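Putative OmpA family lipoprotein (Burkholderia cenocepacia, PDB 5LKW) binds the peptidoglycan component diaminopimelic acid through its periplasmic OmpA-like domain and, as part of the Tol-Pal system, probably supports outer-membrane integrity and invagination of that membrane during division. Local coordinates at residues F20-Y25 and L68-R72; L42-R48 and G84-M90; H49-N55 and R115-Q121. The contacts are given in a common frame with arbitrary orientation. Numbering follows the deposited sequence.

Interaction 3 is the central contact: the antiparallel pairing of strands 50-55 and 115-120 has its centre about 5 Å from that of the chain and rests mainly on backbone hydrogen bonds. Interactions 1 and 2 lie on opposite sides of the chain's centre, their own centres about 24 Å apart, and each packs a loop against a helix or helix end nearer the surface. In each, one long polar side chain bonds to carbonyl oxygens: charged Arg72 in interaction 1, where the diaminopimelate carboxylate is also held, and neutral Gln89 in interaction 2, far from that ligand. Both touch the strand pair, through Arg72 NH1 to Asn55 O (3.1 Å) and Gln89 O to Val50 N (2.8 Å).

Interaction 1: residues F20-Y25 and L68-R72; sequences FDFDSY and LGQKR. With API (2,6-diaminopimelic acid), chain C.
One guanidinium, that of Arg72, holds a protein carbonyl and a ligand carboxylate at once. Residues 68-72 are helical, with Arg72 N bonded to Leu68 O (3.0 Å); residues 20-25 form a loop with a type II turn from Asp21 to Ser24, closed by Ser24 N to Asp21 O (2.8 Å), with Asp23 at phi/psi 65/13°. The closest CA pair is Tyr25 and Arg72, 4.8 Å apart. Extended Arg72 (chi1 m, chi2 and chi3 t) donates from NE (2.9 Å) and NH2 (3.1 Å) to Ser24 O. Its NH2 also reaches API OXT (2.6 Å) and its NH1 API O (3.0 Å), while Asp23 N gives OXT a second bond (2.8 Å). Aromatic faces cover the aliphatic parts: Arg72 CG sits 3.8 Å from the Phe20 ring centroid, 5° off its normal, and Lys71 CD 3.9 Å from that of Tyr25 (chi1 p), while Leu68 CD1 meets the ring edge at Tyr25 CD2 (4.3 Å). Leu68 CD2 approaches API C to 3.3 Å. This is the diaminopimelate pocket of the OmpA-like domain, completed by residues including Asn65, Asp57 and Arg59. The paired Arg72-carboxylate bonds, joined by a backbone NH, imply recognition by both charge and direction.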
# COMPACT_ATOMS: atom_id res chain seq x y z
N PHE A 20 2.14 -8.71 -0.18
CA PHE A 20 3.49 -9.07 0.20
C PHE A 20 3.61 -10.56 0.62
O PHE A 20 2.66 -11.16 1.15
CB PHE A 20 3.98 -8.16 1.38
CG PHE A 20 4.09 -6.70 1.02
CD1 PHE A 20 5.31 -6.15 0.58
CD2 PHE A 20 2.96 -5.88 1.14
CE1 PHE A 20 5.38 -4.71 0.23
CE2 PHE A 20 3.00 -4.55 0.83
CZ PHE A 20 4.21 -3.95 0.32
N ASP A 21 4.79 -11.13 0.43
CA ASP A 21 5.09 -12.44 0.97
C ASP A 21 5.25 -12.42 2.49
O ASP A 21 5.41 -11.36 3.12
CB ASP A 21 6.37 -12.98 0.34
CG ASP A 21 6.15 -13.40 -1.07
OD1 ASP A 21 4.97 -13.41 -1.51
OD2 ASP A 21 7.16 -13.72 -1.70
N PHE A 22 5.23 -13.61 3.06
CA PHE A 22 5.29 -13.78 4.48
C PHE A 22 6.54 -13.08 4.98
O PHE A 22 7.63 -13.32 4.45
CB PHE A 22 5.29 -15.29 4.75
CG PHE A 22 6.13 -15.73 5.89
CD1 PHE A 22 5.56 -15.91 7.16
CD2 PHE A 22 7.48 -16.07 5.69
CE1 PHE A 22 6.35 -16.37 8.24
CE2 PHE A 22 8.28 -16.52 6.74
CZ PHE A 22 7.71 -16.66 8.03
N ASP A 23 6.38 -12.20 5.96
CA ASP A 23 7.51 -11.55 6.55
C ASP A 23 8.26 -10.63 5.55
O ASP A 23 9.36 -10.15 5.83
CB ASP A 23 8.46 -12.64 7.08
CG ASP A 23 8.82 -12.46 8.51
OD1 ASP A 23 8.43 -11.42 9.13
OD2 ASP A 23 9.49 -13.40 9.02
N SER A 24 7.67 -10.32 4.41
CA SER A 24 8.39 -9.46 3.50
C SER A 24 7.78 -8.07 3.35
O SER A 24 6.56 -7.88 3.40
CB SER A 24 8.55 -10.17 2.15
OG SER A 24 8.97 -9.30 1.09
N TYR A 25 8.66 -7.09 3.19
CA TYR A 25 8.26 -5.81 2.64
C TYR A 25 8.77 -5.51 1.25
O TYR A 25 8.77 -4.34 0.89
CB TYR A 25 8.54 -4.65 3.60
CG TYR A 25 9.98 -4.55 4.04
CD1 TYR A 25 10.89 -3.76 3.35
CD2 TYR A 25 10.43 -5.24 5.16
CE1 TYR A 25 12.24 -3.68 3.74
CE2 TYR A 25 11.75 -5.17 5.56
CZ TYR A 25 12.66 -4.38 4.86
OH TYR A 25 13.97 -4.30 5.29
N LEU A 68 6.70 -4.07 10.75
CA LEU A 68 6.53 -4.66 9.43
C LEU A 68 5.53 -3.83 8.56
O LEU A 68 5.83 -3.45 7.40
CB LEU A 68 6.09 -6.14 9.57
CG LEU A 68 5.78 -6.86 8.25
CD1 LEU A 68 6.98 -6.74 7.28
CD2 LEU A 68 5.46 -8.33 8.53
N GLY A 69 4.36 -3.55 9.09
CA GLY A 69 3.42 -2.70 8.35
C GLY A 69 4.06 -1.38 7.90
O GLY A 69 3.84 -0.96 6.79
N GLN A 70 4.83 -0.73 8.77
CA GLN A 70 5.51 0.53 8.42
C GLN A 70 6.42 0.36 7.23
O GLN A 70 6.39 1.15 6.27
CB GLN A 70 6.23 1.18 9.66
CG GLN A 70 6.73 2.60 9.39
CD GLN A 70 5.64 3.61 8.98
OE1 GLN A 70 4.55 3.62 9.52
NE2 GLN A 70 5.99 4.52 8.07
N LYS A 71 7.21 -0.70 7.26
CA LYS A 71 8.17 -0.96 6.20
C LYS A 71 7.48 -1.23 4.86
O LYS A 71 7.92 -0.76 3.79
CB LYS A 71 9.09 -2.11 6.63
CG LYS A 71 10.34 -1.63 7.46
CD LYS A 71 11.14 -2.83 7.95
CE LYS A 71 12.65 -2.49 8.21
NZ LYS A 71 12.72 -1.18 8.94
N ARG A 72 6.38 -1.97 4.90
CA ARG A 72 5.47 -2.12 3.72
C ARG A 72 4.96 -0.75 3.17
O ARG A 72 4.99 -0.49 1.97
CB ARG A 72 4.30 -3.04 4.11
CG ARG A 72 4.76 -4.48 4.38
CD ARG A 72 3.64 -5.48 4.67
NE ARG A 72 4.17 -6.86 4.58
CZ ARG A 72 3.72 -7.91 5.27
NH1 ARG A 72 2.68 -7.84 6.11
NH2 ARG A 72 4.30 -9.07 5.10
C API C . 3.44 -10.85 7.95
CA API C . 3.82 -11.48 9.26
C3 API C . 4.08 -12.99 9.29
C4 API C . 4.47 -13.39 10.73
C5 API C . 5.75 -14.23 10.85
C6 API C . 6.22 -14.47 12.30
O API C . 2.46 -10.12 7.99
OXT API C . 4.04 -11.01 6.86
N API C . 2.70 -11.22 10.16

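Interaction 2: residues L42-R48 and G84-M90; sequences LKSHPQR and GVNDSQM
Hydrogen bonding centres on Gln89, which has its CA-to-CB bond toward residues 42-48 and its side chain in chi1 m, chi2 t. Its NE2 donates to Leu42 O (3.0 Å, 165°) and Arg48 O (2.8 Å, 161°), spanning the descent from the last turn of helix 32-44 to the type I turn His45-Arg48, which Arg48 N to His45 O (2.6 Å) closes. Its OE1 accepts from Asn86 ND2 (3.1 Å), tying the amide back to its own loop. That loop carries a 3-10 segment at 87-89, with backbone bonds Gln89 N to Asn86 O (2.9 Å) and Met90 N to Asp87 O (3.1 Å). Apolar contacts lie beside this polar group: Leu42 (m, t) places CB 3.8 Å from Val85 CG2 and CD1 4.5 Å from Met90 CG, with Met80 of helix 62-82 against all three side chains. The nearest CA pairs are Lys43-Val85 (5.4 Å) and Arg48-Gln89 (6.3 Å). Gly84, at phi/psi 91/12°, is the C-prime residue of the Schellman motif that ends helix 62-82. The arrangement joins two helix-to-strand connections of the alpha/beta OmpA-like fold, where helices 32-44 and 62-82 give way to the parallel strands 50-55 and 90-96.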
# COMPACT_ATOMS: atom_id res chain seq x y z
N LEU A 42 -0.49 11.05 -9.51
CA LEU A 42 0.03 11.95 -8.48
C LEU A 42 0.83 13.21 -8.97
O LEU A 42 0.53 14.34 -8.58
CB LEU A 42 0.81 11.15 -7.42
CG LEU A 42 -0.08 10.30 -6.47
CD1 LEU A 42 0.75 9.39 -5.58
CD2 LEU A 42 -1.02 11.16 -5.63
N LYS A 43 1.85 12.97 -9.79
CA LYS A 43 2.69 14.03 -10.39
C LYS A 43 1.90 15.05 -11.20
O LYS A 43 2.23 16.25 -11.21
CB LYS A 43 3.74 13.38 -11.29
CG LYS A 43 5.00 12.89 -10.56
CD LYS A 43 6.02 12.23 -11.54
CE LYS A 43 5.43 10.94 -12.11
NZ LYS A 43 5.92 10.52 -13.46
N SER A 44 0.88 14.57 -11.89
CA SER A 44 0.02 15.40 -12.70
C SER A 44 -1.15 16.03 -11.92
O SER A 44 -1.88 16.84 -12.49
CB SER A 44 -0.46 14.62 -13.93
OG SER A 44 -1.41 13.64 -13.57
N HIS A 45 -1.33 15.67 -10.64
CA HIS A 45 -2.31 16.29 -9.76
C HIS A 45 -1.77 16.74 -8.40
O HIS A 45 -2.27 16.27 -7.38
CB HIS A 45 -3.48 15.34 -9.50
CG HIS A 45 -4.18 14.87 -10.73
ND1 HIS A 45 -3.54 14.17 -11.73
CD2 HIS A 45 -5.48 14.96 -11.11
CE1 HIS A 45 -4.40 13.88 -12.69
NE2 HIS A 45 -5.59 14.32 -12.32
N PRO A 46 -0.81 17.71 -8.36
CA PRO A 46 -0.05 18.20 -7.19
C PRO A 46 -0.83 18.39 -5.88
O PRO A 46 -0.23 18.40 -4.77
CB PRO A 46 0.47 19.58 -7.65
CG PRO A 46 -0.05 19.77 -9.09
CD PRO A 46 -0.36 18.40 -9.58
N GLN A 47 -2.13 18.57 -6.05
CA GLN A 47 -3.11 18.82 -5.00
C GLN A 47 -3.54 17.50 -4.29
O GLN A 47 -3.90 17.51 -3.11
CB GLN A 47 -4.32 19.52 -5.64
CG GLN A 47 -5.29 18.61 -6.46
CD GLN A 47 -5.01 18.49 -7.99
OE1 GLN A 47 -4.07 19.06 -8.53
NE2 GLN A 47 -5.89 17.75 -8.68
N ARG A 48 -3.47 16.40 -5.05
CA ARG A 48 -3.82 15.05 -4.58
C ARG A 48 -2.86 14.46 -3.56
O ARG A 48 -1.68 14.35 -3.81
CB ARG A 48 -3.94 14.07 -5.75
CG ARG A 48 -5.29 14.07 -6.37
CD ARG A 48 -6.31 13.60 -5.33
NE ARG A 48 -7.62 13.39 -5.94
CZ ARG A 48 -8.72 13.06 -5.28
NH1 ARG A 48 -8.70 12.86 -3.96
NH2 ARG A 48 -9.84 12.89 -5.95
N GLY A 84 9.28 9.88 -9.03
CA GLY A 84 9.15 11.36 -9.03
C GLY A 84 7.94 12.00 -8.36
O GLY A 84 7.70 13.21 -8.56
N VAL A 85 7.17 11.22 -7.59
CA VAL A 85 6.10 11.82 -6.79
C VAL A 85 6.72 12.62 -5.65
O VAL A 85 7.70 12.20 -5.07
CB VAL A 85 5.09 10.74 -6.20
CG1 VAL A 85 4.06 11.41 -5.34
CG2 VAL A 85 4.42 9.94 -7.30
N ASN A 86 6.17 13.81 -5.36
CA ASN A 86 6.60 14.60 -4.20
C ASN A 86 6.24 13.92 -2.91
O ASN A 86 5.09 13.54 -2.72
CB ASN A 86 5.85 15.94 -4.13
CG ASN A 86 6.11 16.80 -5.32
OD1 ASN A 86 7.19 17.37 -5.45
ND2 ASN A 86 5.12 16.91 -6.21
N ASP A 87 7.20 13.87 -1.99
CA ASP A 87 6.97 13.41 -0.62
C ASP A 87 5.76 14.07 0.02
O ASP A 87 5.09 13.43 0.84
CB ASP A 87 8.17 13.71 0.26
CG ASP A 87 9.47 13.22 -0.35
OD1 ASP A 87 9.43 12.23 -1.15
OD2 ASP A 87 10.53 13.84 -0.05
N SER A 88 5.53 15.35 -0.32
CA SER A 88 4.40 16.10 0.25
C SER A 88 3.03 15.53 -0.17
O SER A 88 2.02 15.87 0.44
CB SER A 88 4.44 17.58 -0.15
OG SER A 88 4.04 17.71 -1.51
N GLN A 89 2.96 14.69 -1.19
CA GLN A 89 1.65 14.13 -1.51
C GLN A 89 1.43 12.72 -0.94
O GLN A 89 0.41 12.09 -1.23
CB GLN A 89 1.36 14.17 -3.00
CG GLN A 89 1.32 15.55 -3.63
CD GLN A 89 1.32 15.45 -5.15
OE1 GLN A 89 2.35 15.65 -5.79
NE2 GLN A 89 0.19 15.04 -5.72
N MET A 90 2.40 12.24 -0.14
CA MET A 90 2.43 10.85 0.29
C MET A 90 2.68 10.79 1.77
O MET A 90 3.59 11.47 2.28
CB MET A 90 3.55 10.10 -0.43
CG MET A 90 3.25 9.87 -1.90
SD MET A 90 4.46 8.84 -2.67
CE MET A 90 5.97 9.84 -2.37

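Interaction 3: residues H49-N55 and R115-Q121; sequences HVLIQGN and RADLVYQ
Asn55, Arg115 and Val50, the residues most covered by this contact, lie toward its two ends. Strands 50-55 and 115-120 run antiparallel, axes 4.3 Å apart at closest and 154° between directions, with Val50-Tyr120 and Gly54-Ala116 among the non-hydrogen-bonded pairs. Val50 (chi1 p) sets CG2 3.9 Å from the Tyr120 ring centroid, 6° off its normal, and 3.8 Å from Leu118 CB. Ile52, Ala116 and Leu118 share this face, which turns to helices 32-44 and 62-82. Hydrogen-bonded pairs follow: Leu51 N to Val119 O (2.7 Å), Val119 N to Leu51 O (2.6 Å), then Gln53 N to Asp117 O and Asp117 N to Gln53 O (both 2.9 Å). These are the middle strands of the OmpA-like domain's mixed sheet, order 17-19, 115-120, 50-55, 90-96. At the other end the pairing loosens: Asn55 N to Arg115 O is short (2.8 Å) but bent (137°), and Arg115 N to Asn55 O is weak (3.4 Å). Arg115 runs forward along its own strand into a salt bridge, NE to Asp117 OD1 2.9 Å; Gln112 O receives its NH1, and Asp117 OD1 also bonds Ser17 OG of strand 17-19. A water donates to Asn55 OD1 (2.6 Å) and weakly accepts from Arg115 NH2 (3.2 Å).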
# COMPACT_ATOMS: atom_id res chain seq x y z
N HIS A 49 -3.42 14.07 -2.42
CA HIS A 49 -2.70 13.42 -1.36
C HIS A 49 -3.17 11.95 -1.17
O HIS A 49 -4.35 11.65 -1.25
CB HIS A 49 -2.84 14.23 -0.08
CG HIS A 49 -1.95 15.44 -0.05
ND1 HIS A 49 -1.89 16.34 -1.09
CD2 HIS A 49 -1.07 15.88 0.88
CE1 HIS A 49 -1.03 17.30 -0.80
NE2 HIS A 49 -0.52 17.05 0.40
N VAL A 50 -2.21 11.07 -0.91
CA VAL A 50 -2.51 9.64 -0.76
C VAL A 50 -1.93 9.22 0.58
O VAL A 50 -0.82 9.57 0.93
CB VAL A 50 -1.93 8.79 -1.95
CG1 VAL A 50 -0.40 8.84 -1.99
CG2 VAL A 50 -2.41 7.36 -1.91
N LEU A 51 -2.73 8.48 1.33
CA LEU A 51 -2.26 7.86 2.53
C LEU A 51 -1.92 6.43 2.19
O LEU A 51 -2.76 5.70 1.68
CB LEU A 51 -3.38 7.87 3.57
CG LEU A 51 -3.03 7.36 4.94
CD1 LEU A 51 -2.11 8.33 5.71
CD2 LEU A 51 -4.38 7.13 5.69
N ILE A 52 -0.71 6.00 2.51
CA ILE A 52 -0.31 4.62 2.20
C ILE A 52 -0.27 3.87 3.52
O ILE A 52 0.58 4.13 4.34
CB ILE A 52 1.11 4.57 1.51
CG1 ILE A 52 1.13 5.30 0.14
CG2 ILE A 52 1.62 3.11 1.32
CD1 ILE A 52 2.57 5.78 -0.14
N GLN A 53 -1.20 2.93 3.71
CA GLN A 53 -1.40 2.15 4.94
C GLN A 53 -0.88 0.70 4.77
O GLN A 53 -1.41 -0.07 3.94
CB GLN A 53 -2.89 2.04 5.27
CG GLN A 53 -3.67 3.33 5.32
CD GLN A 53 -5.04 3.11 5.93
OE1 GLN A 53 -5.84 2.33 5.41
NE2 GLN A 53 -5.31 3.77 7.04
N GLY A 54 0.14 0.35 5.54
CA GLY A 54 0.68 -1.00 5.66
C GLY A 54 -0.04 -1.84 6.73
O GLY A 54 -0.32 -1.35 7.83
N ASN A 55 -0.33 -3.07 6.37
CA ASN A 55 -1.09 -4.04 7.16
C ASN A 55 -0.25 -5.34 7.15
O ASN A 55 0.61 -5.53 6.27
CB ASN A 55 -2.51 -4.29 6.59
CG ASN A 55 -3.40 -3.02 6.55
OD1 ASN A 55 -4.13 -2.76 7.48
ND2 ASN A 55 -3.28 -2.22 5.47
N ARG A 115 -0.52 -6.55 3.23
CA ARG A 115 -1.09 -5.68 2.21
C ARG A 115 -0.81 -4.24 2.53
O ARG A 115 -0.79 -3.84 3.71
CB ARG A 115 -2.62 -5.86 2.15
CG ARG A 115 -3.32 -5.36 0.86
CD ARG A 115 -4.92 -5.56 0.92
NE ARG A 115 -5.41 -4.64 1.94
CZ ARG A 115 -5.70 -4.93 3.20
NH1 ARG A 115 -5.68 -6.20 3.67
NH2 ARG A 115 -6.00 -3.92 4.02
N ALA A 116 -0.63 -3.44 1.46
CA ALA A 116 -0.54 -1.97 1.61
C ALA A 116 -1.54 -1.34 0.70
O ALA A 116 -1.58 -1.71 -0.49
CB ALA A 116 0.92 -1.45 1.25
N ASP A 117 -2.34 -0.40 1.25
CA ASP A 117 -3.36 0.29 0.47
C ASP A 117 -3.01 1.76 0.25
O ASP A 117 -2.61 2.48 1.20
CB ASP A 117 -4.76 0.26 1.17
CG ASP A 117 -5.24 -1.14 1.52
OD1 ASP A 117 -5.10 -2.07 0.68
OD2 ASP A 117 -5.81 -1.28 2.64
N LEU A 118 -3.32 2.21 -0.98
CA LEU A 118 -3.23 3.61 -1.37
C LEU A 118 -4.57 4.19 -1.03
O LEU A 118 -5.57 3.84 -1.66
CB LEU A 118 -2.94 3.72 -2.89
CG LEU A 118 -1.52 3.44 -3.45
CD1 LEU A 118 -1.11 2.07 -3.30
CD2 LEU A 118 -1.48 3.69 -4.95
N VAL A 119 -4.62 5.06 -0.01
CA VAL A 119 -5.92 5.63 0.40
C VAL A 119 -5.94 7.14 0.02
O VAL A 119 -5.28 7.97 0.63
CB VAL A 119 -6.19 5.38 1.89
CG1 VAL A 119 -7.64 5.82 2.27
CG2 VAL A 119 -5.88 3.86 2.30
N TYR A 120 -6.69 7.45 -1.02
CA TYR A 120 -6.57 8.76 -1.64
C TYR A 120 -7.45 9.67 -0.83
O TYR A 120 -8.61 9.31 -0.56
CB TYR A 120 -7.01 8.68 -3.09
CG TYR A 120 -5.88 8.31 -4.05
CD1 TYR A 120 -4.93 9.28 -4.43
CD2 TYR A 120 -5.75 7.01 -4.57
CE1 TYR A 120 -3.90 8.98 -5.30
CE2 TYR A 120 -4.72 6.69 -5.47
CZ TYR A 120 -3.78 7.70 -5.85
OH TYR A 120 -2.74 7.49 -6.75
N GLN A 121 -6.85 10.78 -0.39
CA GLN A 121 -7.49 11.78 0.50
C GLN A 121 -8.50 12.66 -0.23
O GLN A 121 -8.30 13.03 -1.40
CB GLN A 121 -6.44 12.71 1.19
CG GLN A 121 -5.52 12.03 2.21
CD GLN A 121 -6.28 11.03 3.08
OE1 GLN A 121 -6.37 9.85 2.75
NE2 GLN A 121 -6.84 11.52 4.21
O HOH W 1 -6.52 -2.22 6.69